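Local coordinates for protein tumor necrosis factor receptor superfamily member 11B (Mus musculus, PDB 4E4D) that acts as a secreted decoy receptor for the cytokine RANKL and so restrains osteoclast formation, here seen through its cysteine-rich N-terminal repeats, at residues L18-Y28 with C33-C44; K99-V110 with G113-C124. All blocks are in the same frame, centred on the assembly; numbering follows the deposited sequence.

Contact 1 of 2, residues L18-Y28 with C33-C44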
loop_
_atom_site.group_PDB
_atom_site.type_symbol
_atom_site.label_atom_id
_atom_site.label_comp_id
_atom_site.label_asym_id
_atom_site.label_seq_id
_atom_site.Cartn_x
_atom_site.Cartn_y
_atom_site.Cartn_z
ATOM N N LEU B 18 34.638 -19.479 22.410
ATOM C CA LEU B 18 34.928 -18.926 23.728
ATOM C C LEU B 18 33.922 -17.840 24.080
ATOM O O LEU B 18 33.312 -17.238 23.196
ATOM C CB LEU B 18 36.344 -18.348 23.773
ATOM C CG LEU B 18 36.577 -17.034 23.021
ATOM C CD1 LEU B 18 37.909 -16.426 23.430
ATOM C CD2 LEU B 18 36.532 -17.238 21.515
ATOM N N LEU B 19 33.757 -17.586 25.373
ATOM C CA LEU B 19 32.832 -16.559 25.831
ATOM C C LEU B 19 33.546 -15.220 25.987
ATOM O O LEU B 19 34.770 -15.170 26.102
ATOM C CB LEU B 19 32.159 -16.975 27.146
ATOM C CG LEU B 19 33.052 -17.304 28.346
ATOM C CD1 LEU B 19 33.571 -16.046 29.029
ATOM C CD2 LEU B 19 32.292 -18.170 29.336
ATOM N N CYS B 20 32.776 -14.137 25.980
ATOM C CA CYS B 20 33.343 -12.801 26.106
ATOM C C CYS B 20 32.264 -11.768 26.419
ATOM O O CYS B 20 31.075 -12.015 26.219
ATOM C CB CYS B 20 34.093 -12.420 24.828
ATOM S SG CYS B 20 33.122 -12.587 23.313
ATOM N N ASP B 21 32.695 -10.612 26.910
ATOM C CA ASP B 21 31.782 -9.587 27.407
ATOM C C ASP B 21 30.939 -8.943 26.312
ATOM O O ASP B 21 31.418 -8.687 25.207
ATOM C CB ASP B 21 32.570 -8.505 28.146
ATOM C CG ASP B 21 33.241 -9.030 29.397
ATOM O OD1 ASP B 21 34.324 -9.642 29.279
ATOM O OD2 ASP B 21 32.688 -8.830 30.499
ATOM N N LYS B 22 29.676 -8.685 26.637
ATOM C CA LYS B 22 28.796 -7.920 25.767
ATOM C C LYS B 22 29.169 -6.447 25.863
ATOM O O LYS B 22 29.946 -6.052 26.732
ATOM C CB LYS B 22 27.335 -8.101 26.184
ATOM C CG LYS B 22 26.814 -9.524 26.075
ATOM C CD LYS B 22 25.317 -9.574 26.346
ATOM C CE LYS B 22 24.769 -10.988 26.236
ATOM N NZ LYS B 22 23.287 -11.021 26.391
ATOM N N CYS B 23 28.611 -5.634 24.971
ATOM C CA CYS B 23 28.843 -4.197 25.009
ATOM C C CYS B 23 27.831 -3.514 25.919
ATOM O O CYS B 23 26.638 -3.806 25.868
ATOM C CB CYS B 23 28.778 -3.600 23.602
ATOM S SG CYS B 23 30.261 -3.902 22.613
ATOM N N ALA B 24 28.323 -2.610 26.758
ATOM C CA ALA B 24 27.474 -1.899 27.704
ATOM C C ALA B 24 26.614 -0.871 26.980
ATOM O O ALA B 24 26.897 -0.511 25.838
ATOM C CB ALA B 24 28.329 -1.218 28.761
ATOM N N PRO B 25 25.551 -0.396 27.646
ATOM C CA PRO B 25 24.730 0.668 27.065
ATOM C C PRO B 25 25.569 1.906 26.774
ATOM O O PRO B 25 26.501 2.205 27.521
ATOM C CB PRO B 25 23.705 0.958 28.163
ATOM C CG PRO B 25 23.652 -0.287 28.978
ATOM C CD PRO B 25 25.039 -0.841 28.952
ATOM N N GLY B 26 25.240 2.614 25.699
ATOM C CA GLY B 26 26.003 3.777 25.288
ATOM C C GLY B 26 27.092 3.443 24.288
ATOM O O GLY B 26 27.774 4.337 23.790
ATOM N N THR B 27 27.258 2.158 23.991
ATOM C CA THR B 27 28.289 1.721 23.057
ATOM C C THR B 27 27.752 0.658 22.108
ATOM O O THR B 27 26.691 0.080 22.346
ATOM C CB THR B 27 29.511 1.131 23.796
ATOM O OG1 THR B 27 29.166 -0.139 24.363
ATOM C CG2 THR B 27 29.980 2.066 24.899
ATOM N N TYR B 28 28.492 0.407 21.032
ATOM C CA TYR B 28 28.160 -0.661 20.098
ATOM C C TYR B 28 29.384 -1.541 19.876
ATOM O O TYR B 28 30.517 -1.100 20.068
ATOM C CB TYR B 28 27.678 -0.087 18.764
ATOM C CG TYR B 28 28.753 0.637 17.984
ATOM C CD1 TYR B 28 29.552 -0.042 17.071
ATOM C CD2 TYR B 28 28.970 1.998 18.159
ATOM C CE1 TYR B 28 30.537 0.613 16.356
ATOM C CE2 TYR B 28 29.953 2.662 17.447
ATOM C CZ TYR B 28 30.733 1.965 16.548
ATOM O OH TYR B 28 31.713 2.621 15.838
ATOM N N CYS B 33 35.511 -10.342 20.687
ATOM C CA CYS B 33 36.626 -10.680 21.552
ATOM C C CYS B 33 37.481 -11.761 20.910
ATOM O O CYS B 33 36.968 -12.785 20.458
ATOM C CB CYS B 33 36.118 -11.176 22.902
ATOM S SG CYS B 33 35.085 -12.654 22.791
ATOM N N THR B 34 38.786 -11.526 20.871
ATOM C CA THR B 34 39.722 -12.533 20.396
ATOM C C THR B 34 40.390 -13.178 21.600
ATOM O O THR B 34 40.296 -12.670 22.717
ATOM C CB THR B 34 40.797 -11.924 19.476
ATOM O OG1 THR B 34 41.618 -11.017 20.221
ATOM C CG2 THR B 34 40.148 -11.186 18.316
ATOM N N VAL B 35 41.057 -14.303 21.375
ATOM C CA VAL B 35 41.776 -14.983 22.443
ATOM C C VAL B 35 42.717 -14.009 23.149
ATOM O O VAL B 35 43.066 -14.200 24.314
ATOM C CB VAL B 35 42.590 -16.172 21.902
ATOM C CG1 VAL B 35 43.646 -15.690 20.919
ATOM C CG2 VAL B 35 43.229 -16.949 23.046
ATOM N N ARG B 36 43.115 -12.958 22.437
ATOM C CA ARG B 36 44.082 -12.000 22.955
ATOM C C ARG B 36 43.411 -10.741 23.507
ATOM O O ARG B 36 43.857 -10.186 24.512
ATOM C CB ARG B 36 45.068 -11.616 21.849
ATOM C CG ARG B 36 46.412 -11.114 22.349
ATOM C CD ARG B 36 47.329 -10.719 21.197
ATOM N NE ARG B 36 46.911 -9.473 20.556
ATOM C CZ ARG B 36 46.076 -9.385 19.522
ATOM N NH1 ARG B 36 45.545 -10.476 18.979
ATOM N NH2 ARG B 36 45.766 -8.196 19.025
ATOM N N ARG B 37 42.342 -10.295 22.853
ATOM C CA ARG B 37 41.690 -9.040 23.226
ATOM C C ARG B 37 40.273 -9.230 23.756
ATOM O O ARG B 37 39.585 -10.191 23.411
ATOM C CB ARG B 37 41.647 -8.085 22.034
ATOM C CG ARG B 37 43.010 -7.656 21.532
ATOM C CD ARG B 37 42.896 -6.441 20.633
ATOM N NE ARG B 37 42.394 -5.279 21.363
ATOM C CZ ARG B 37 42.098 -4.111 20.804
ATOM N NH1 ARG B 37 42.248 -3.936 19.497
ATOM N NH2 ARG B 37 41.647 -3.114 21.553
ATOM N N LYS B 38 39.847 -8.288 24.591
ATOM C CA LYS B 38 38.492 -8.267 25.124
ATOM C C LYS B 38 37.567 -7.618 24.100
ATOM O O LYS B 38 38.028 -6.903 23.211
ATOM C CB LYS B 38 38.468 -7.481 26.437
ATOM C CG LYS B 38 37.134 -7.490 27.164
ATOM C CD LYS B 38 37.216 -6.697 28.463
ATOM C CE LYS B 38 35.887 -6.691 29.203
ATOM N NZ LYS B 38 35.962 -5.933 30.484
ATOM N N THR B 39 36.267 -7.868 24.221
ATOM C CA THR B 39 35.297 -7.306 23.286
ATOM C C THR B 39 35.515 -5.807 23.131
ATOM O O THR B 39 35.513 -5.067 24.114
ATOM C CB THR B 39 33.846 -7.550 23.750
ATOM O OG1 THR B 39 33.560 -8.953 23.725
ATOM C CG2 THR B 39 32.863 -6.826 22.841
ATOM N N LEU B 40 35.707 -5.365 21.893
ATOM C CA LEU B 40 35.903 -3.950 21.612
ATOM C C LEU B 40 34.561 -3.241 21.495
ATOM O O LEU B 40 33.731 -3.593 20.657
ATOM C CB LEU B 40 36.699 -3.762 20.321
ATOM C CG LEU B 40 36.936 -2.305 19.913
ATOM C CD1 LEU B 40 37.801 -1.589 20.937
ATOM C CD2 LEU B 40 37.563 -2.228 18.531
ATOM N N CYS B 41 34.354 -2.237 22.339
ATOM C CA CYS B 41 33.106 -1.488 22.344
ATOM C C CYS B 41 33.381 0.001 22.185
ATOM O O CYS B 41 34.250 0.559 22.857
ATOM C CB CYS B 41 32.332 -1.756 23.634
ATOM S SG CYS B 41 31.836 -3.484 23.834
ATOM N N VAL B 42 32.635 0.636 21.289
ATOM C CA VAL B 42 32.836 2.044 20.975
ATOM C C VAL B 42 31.568 2.835 21.274
ATOM O O VAL B 42 30.468 2.382 20.960
ATOM C CB VAL B 42 33.210 2.217 19.491
ATOM C CG1 VAL B 42 33.311 3.690 19.120
ATOM C CG2 VAL B 42 34.514 1.496 19.194
ATOM N N PRO B 43 31.713 4.020 21.886
ATOM C CA PRO B 43 30.538 4.838 22.205
ATOM C C PRO B 43 29.648 5.087 20.990
ATOM O O PRO B 43 30.154 5.222 19.875
ATOM C CB PRO B 43 31.148 6.155 22.712
ATOM C CG PRO B 43 32.588 6.121 22.294
ATOM C CD PRO B 43 32.963 4.681 22.293
ATOM N N CYS B 44 28.337 5.138 21.210
ATOM C CA CYS B 44 27.385 5.368 20.130
ATOM C C CYS B 44 27.650 6.709 19.460
ATOM O O CYS B 44 27.915 7.701 20.136
ATOM C CB CYS B 44 25.951 5.347 20.665
ATOM S SG CYS B 44 25.345 3.717 21.146
#
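The Y28 ring has V42 over one face, with V42 CB 4.2 Å from the centroid of the Y28 ring, a CH-pi contact. Near the plane of the ring, P43 O and C44 CA lie at the edge. The contact joins the hairpin of strands 27-31 and 40-43 to the loop before it in the first TNFR cysteine-rich repeat. The ring reaches V42 because CG of Y28 sits between its own backbone N and carbonyl carbon (chi1 68°), which lays the side chain alongside that of V42, both pointing the same way. An alanine in place of Y28 would probably leave the V42 side chain without its aromatic cover and open a gap beside P43 O.

The backbones of the same two residues are joined by a pair of hydrogen bonds, Y28 N to V42 O and V42 N to Y28 O. A third bond extends the pairing past T27: C44 N gives its hydrogen to G26 O. G26 has a positive phi (93°) in the type II turn from A24 to T27. The turn is also closed by the T27 hydroxyl, which donates to A24 O at 2.7 Å from T27 OG1.

Two disulfides cross the contact, C20 with C33 and C23 with C41. C44 carries the chain into the second repeat and pairs there with C59. Near the C23-C41 bridge, CG2 of T39 packs on SG of C23. K38 stretches its extended chain toward D21, and K38 CE comes 3.3 Å from D21 OD1. The opposite charges are near but form no salt bridge. Between the two disulfides, the T39 hydroxyl donates in the carbonyl plane to a lone pair of D21 O, with T39 OG1 2.6 Å from D21 O.

Contact 2 of 2, residues K99-V110 with G113-C124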
loop_
_atom_site.group_PDB
_atom_site.type_symbol
_atom_site.label_atom_id
_atom_site.label_comp_id
_atom_site.label_asym_id
_atom_site.label_seq_id
_atom_site.Cartn_x
_atom_site.Cartn_y
_atom_site.Cartn_z
ATOM N N LYS B 99 -7.638 15.455 21.695
ATOM C CA LYS B 99 -8.179 15.865 22.984
ATOM C C LYS B 99 -8.862 14.683 23.655
ATOM O O LYS B 99 -9.335 13.766 22.981
ATOM C CB LYS B 99 -9.189 16.997 22.803
ATOM C CG LYS B 99 -8.636 18.243 22.135
ATOM C CD LYS B 99 -9.727 19.292 21.980
ATOM C CE LYS B 99 -9.236 20.524 21.240
ATOM N NZ LYS B 99 -10.321 21.537 21.085
ATOM N N HIS B 100 -8.920 14.705 24.982
ATOM C CA HIS B 100 -9.588 13.646 25.726
ATOM C C HIS B 100 -11.092 13.677 25.471
ATOM O O HIS B 100 -11.682 14.745 25.305
ATOM C CB HIS B 100 -9.311 13.782 27.223
ATOM C CG HIS B 100 -7.872 13.596 27.590
ATOM N ND1 HIS B 100 -7.081 14.628 28.045
ATOM C CD2 HIS B 100 -7.081 12.497 27.567
ATOM C CE1 HIS B 100 -5.864 14.173 28.289
ATOM N NE2 HIS B 100 -5.838 12.883 28.007
ATOM N N ARG B 101 -11.705 12.497 25.441
ATOM C CA ARG B 101 -13.135 12.372 25.180
ATOM C C ARG B 101 -13.937 13.277 26.107
ATOM O O ARG B 101 -13.527 13.542 27.238
ATOM C CB ARG B 101 -13.579 10.920 25.365
ATOM C CG ARG B 101 -15.042 10.668 25.031
ATOM C CD ARG B 101 -15.446 9.225 25.303
ATOM N NE ARG B 101 -14.669 8.269 24.514
ATOM C CZ ARG B 101 -13.550 7.675 24.921
ATOM N NH1 ARG B 101 -13.043 7.921 26.123
ATOM N NH2 ARG B 101 -12.929 6.822 24.119
ATOM N N SER B 102 -15.081 13.748 25.620
ATOM C CA SER B 102 -15.963 14.600 26.410
ATOM C C SER B 102 -17.297 13.906 26.659
ATOM O O SER B 102 -18.085 13.708 25.735
ATOM C CB SER B 102 -16.193 15.933 25.696
ATOM O OG SER B 102 -14.971 16.621 25.497
ATOM N N CYS B 103 -17.543 13.540 27.912
ATOM C CA CYS B 103 -18.778 12.860 28.284
ATOM C C CYS B 103 -19.996 13.712 27.934
ATOM O O CYS B 103 -20.065 14.882 28.310
ATOM C CB CYS B 103 -18.782 12.548 29.783
ATOM S SG CYS B 103 -17.473 11.417 30.313
ATOM N N PRO B 104 -20.967 13.124 27.215
ATOM C CA PRO B 104 -22.180 13.846 26.814
ATOM C C PRO B 104 -23.099 14.135 27.996
ATOM O O PRO B 104 -22.820 13.686 29.108
ATOM C CB PRO B 104 -22.857 12.873 25.844
ATOM C CG PRO B 104 -22.397 11.531 26.282
ATOM C CD PRO B 104 -20.988 11.721 26.764
ATOM N N PRO B 105 -24.186 14.884 27.758
ATOM C CA PRO B 105 -25.157 15.191 28.815
ATOM C C PRO B 105 -25.722 13.922 29.446
ATOM O O PRO B 105 -26.416 13.159 28.775
ATOM C CB PRO B 105 -26.255 15.959 28.072
ATOM C CG PRO B 105 -25.580 16.525 26.873
ATOM C CD PRO B 105 -24.552 15.511 26.476
ATOM N N GLY B 106 -25.416 13.703 30.721
ATOM C CA GLY B 106 -25.872 12.519 31.426
ATOM C C GLY B 106 -24.739 11.547 31.703
ATOM O O GLY B 106 -24.971 10.426 32.159
ATOM N N SER B 107 -23.513 11.975 31.424
ATOM C CA SER B 107 -22.339 11.146 31.666
ATOM C C SER B 107 -21.219 11.972 32.286
ATOM O O SER B 107 -21.034 13.140 31.942
ATOM C CB SER B 107 -21.859 10.511 30.361
ATOM O OG SER B 107 -20.658 9.784 30.562
ATOM N N GLY B 108 -20.475 11.360 33.201
ATOM C CA GLY B 108 -19.379 12.033 33.873
ATOM C C GLY B 108 -18.126 11.182 33.893
ATOM O O GLY B 108 -18.182 9.988 34.185
ATOM N N VAL B 109 -16.992 11.800 33.579
ATOM C CA VAL B 109 -15.716 11.094 33.556
ATOM C C VAL B 109 -15.436 10.439 34.906
ATOM O O VAL B 109 -15.730 11.009 35.958
ATOM C CB VAL B 109 -14.546 12.040 33.204
ATOM C CG1 VAL B 109 -14.727 12.617 31.808
ATOM C CG2 VAL B 109 -14.421 13.153 34.238
ATOM N N VAL B 110 -14.874 9.235 34.867
ATOM C CA VAL B 110 -14.523 8.512 36.085
ATOM C C VAL B 110 -13.008 8.367 36.219
ATOM O O VAL B 110 -12.474 8.350 37.327
ATOM C CB VAL B 110 -15.177 7.113 36.125
ATOM C CG1 VAL B 110 -14.619 6.220 35.026
ATOM C CG2 VAL B 110 -14.977 6.471 37.491
ATOM N N GLY B 113 -7.351 11.451 32.032
ATOM C CA GLY B 113 -6.719 11.124 30.768
ATOM C C GLY B 113 -5.216 11.324 30.788
ATOM O O GLY B 113 -4.727 12.454 30.814
ATOM N N THR B 114 -4.482 10.216 30.776
ATOM C CA THR B 114 -3.026 10.253 30.726
ATOM C C THR B 114 -2.586 10.665 29.325
ATOM O O THR B 114 -3.303 10.426 28.355
ATOM C CB THR B 114 -2.432 8.870 31.062
ATOM O OG1 THR B 114 -3.019 8.377 32.273
ATOM C CG2 THR B 114 -0.922 8.944 31.230
ATOM N N PRO B 115 -1.407 11.295 29.208
ATOM C CA PRO B 115 -0.890 11.635 27.877
ATOM C C PRO B 115 -0.687 10.422 26.965
ATOM O O PRO B 115 -0.325 10.598 25.800
ATOM C CB PRO B 115 0.451 12.302 28.189
ATOM C CG PRO B 115 0.269 12.883 29.544
ATOM C CD PRO B 115 -0.617 11.925 30.282
ATOM N N GLU B 116 -0.914 9.218 27.482
ATOM C CA GLU B 116 -0.810 8.003 26.679
ATOM C C GLU B 116 -2.132 7.238 26.620
ATOM O O GLU B 116 -2.227 6.211 25.948
ATOM C CB GLU B 116 0.285 7.088 27.236
ATOM C CG GLU B 116 1.705 7.577 26.986
ATOM C CD GLU B 116 2.043 8.839 27.760
ATOM O OE1 GLU B 116 1.387 9.108 28.790
ATOM O OE2 GLU B 116 2.970 9.564 27.338
ATOM N N ARG B 117 -3.149 7.734 27.318
ATOM C CA ARG B 117 -4.444 7.062 27.352
ATOM C C ARG B 117 -5.598 8.059 27.406
ATOM O O ARG B 117 -5.484 9.127 28.006
ATOM C CB ARG B 117 -4.520 6.112 28.548
ATOM C CG ARG B 117 -3.416 5.068 28.575
ATOM C CD ARG B 117 -3.687 3.991 29.611
ATOM N NE ARG B 117 -2.586 3.035 29.706
ATOM C CZ ARG B 117 -2.380 2.032 28.856
ATOM N NH1 ARG B 117 -3.196 1.839 27.828
ATOM N NH2 ARG B 117 -1.348 1.219 29.033
ATOM N N ASN B 118 -6.709 7.694 26.776
ATOM C CA ASN B 118 -7.880 8.560 26.720
ATOM C C ASN B 118 -8.713 8.448 27.995
ATOM O O ASN B 118 -8.578 7.484 28.749
ATOM C CB ASN B 118 -8.728 8.204 25.498
ATOM C CG ASN B 118 -9.700 9.304 25.120
ATOM O OD1 ASN B 118 -9.690 10.387 25.706
ATOM N ND2 ASN B 118 -10.539 9.035 24.126
ATOM N N THR B 119 -9.568 9.437 28.234
ATOM C CA THR B 119 -10.406 9.447 29.428
ATOM C C THR B 119 -11.511 8.399 29.342
ATOM O O THR B 119 -12.098 8.187 28.281
ATOM C CB THR B 119 -11.054 10.827 29.656
ATOM O OG1 THR B 119 -11.700 11.261 28.452
ATOM C CG2 THR B 119 -10.006 11.848 30.064
ATOM N N VAL B 120 -11.786 7.750 30.468
ATOM C CA VAL B 120 -12.840 6.744 30.539
ATOM C C VAL B 120 -14.094 7.341 31.166
ATOM O O VAL B 120 -14.053 7.859 32.282
ATOM C CB VAL B 120 -12.397 5.528 31.372
ATOM C CG1 VAL B 120 -13.498 4.477 31.406
ATOM C CG2 VAL B 120 -11.109 4.940 30.814
ATOM N N CYS B 121 -15.206 7.267 30.442
ATOM C CA CYS B 121 -16.478 7.780 30.937
ATOM C C CYS B 121 -17.367 6.637 31.406
ATOM O O CYS B 121 -17.087 5.469 31.138
ATOM C CB CYS B 121 -17.191 8.582 29.847
ATOM S SG CYS B 121 -16.313 10.075 29.321
ATOM N N LYS B 122 -18.439 6.982 32.110
ATOM C CA LYS B 122 -19.373 5.989 32.622
ATOM C C LYS B 122 -20.628 6.672 33.151
ATOM O O LYS B 122 -20.565 7.782 33.678
ATOM C CB LYS B 122 -18.718 5.167 33.734
ATOM C CG LYS B 122 -19.631 4.119 34.347
ATOM C CD LYS B 122 -18.934 3.357 35.463
ATOM C CE LYS B 122 -19.847 2.311 36.083
ATOM N NZ LYS B 122 -21.039 2.913 36.742
ATOM N N LYS B 123 -21.769 6.005 33.005
ATOM C CA LYS B 123 -23.036 6.555 33.469
ATOM C C LYS B 123 -23.068 6.633 34.992
ATOM O O LYS B 123 -22.481 5.797 35.679
ATOM C CB LYS B 123 -24.205 5.710 32.961
ATOM C CG LYS B 123 -24.351 5.703 31.445
ATOM C CD LYS B 123 -25.555 4.886 30.995
ATOM C CE LYS B 123 -26.871 5.485 31.480
ATOM N NZ LYS B 123 -27.132 6.840 30.917
ATOM N N CYS B 124 -23.759 7.642 35.511
ATOM C CA CYS B 124 -23.835 7.863 36.949
ATOM C C CYS B 124 -24.841 6.913 37.588
ATOM O O CYS B 124 -25.783 6.470 36.932
ATOM C CB CYS B 124 -24.241 9.309 37.237
ATOM S SG CYS B 124 -23.344 10.549 36.271
#
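The chain from K99 to C103 runs alongside N118 to C121 in the same direction; after a turn, strand 107-110 runs back roughly antiparallel to strand 120-123. The N-to-C directions of these short strands are 134° apart, and their axes approach to 4.6 Å. The pairing is loose. One straight bond stands out: V110 N donates to V120 O at 3.0 Å. A type II turn from P104 to S107 leads into the first strand, with G106 at positive phi. A type I turn from T114 to R117 lies ahead of the second.

N118 does most of the polar work. Its CG is anti to the backbone N (chi1 -162°), which carries the amide across to segment 99-110. There N118 OD1 accepts from R101 N at 2.9 Å, in plane and on a lone pair. The same oxygen takes a second, more bent bond from T119 N, above the amide plane. As modelled, N118 ND2 lies over one face of the R101 guanidinium, whose exact place is less sure; the two planes are 29° apart.

G113, with no side chain, lies close over one face of the H100 ring, with H100 CD2 3.5 Å from G113 CA. T114 O, R117 O and N118 OD1 lie around the edge of the ring. T119 crosses H100 at about a right angle, and T119 CG2 touches H100 CB at 3.5 Å. The T119 hydroxyl gives a weak bond to R101 O.

V109 CG1 rests on C121 SG, and V110 CG1 meets V120 CG1. C124 pairs with C139 in the fourth repeat. The C103-C121 disulfide ties the loop ahead of strand 107-111 to strand 120-123, as in the disulfide-bonded hairpins of TNFR cysteine-rich repeats, here the third.

How the contacts relate
From the N terminus, contact 1 comes first and contact 2 later, in series: neither nests in nor crosses the other. Contact 1 closes the loop between 18-28 and 33-44 in the first repeat and hands the chain to the second at its last cysteine. The second repeat and the start of the third follow. Contact 2 then folds 99-110 back on 113-124 in the third repeat and ends at the first cysteine of the fourth. The centres are 51 Å apart, on opposite sides of the chain's centre, and the nearest atoms are about 22 Å apart. Each contact thus braces a hairpin near one end of the elongated modelled part of the chain, which has no helix.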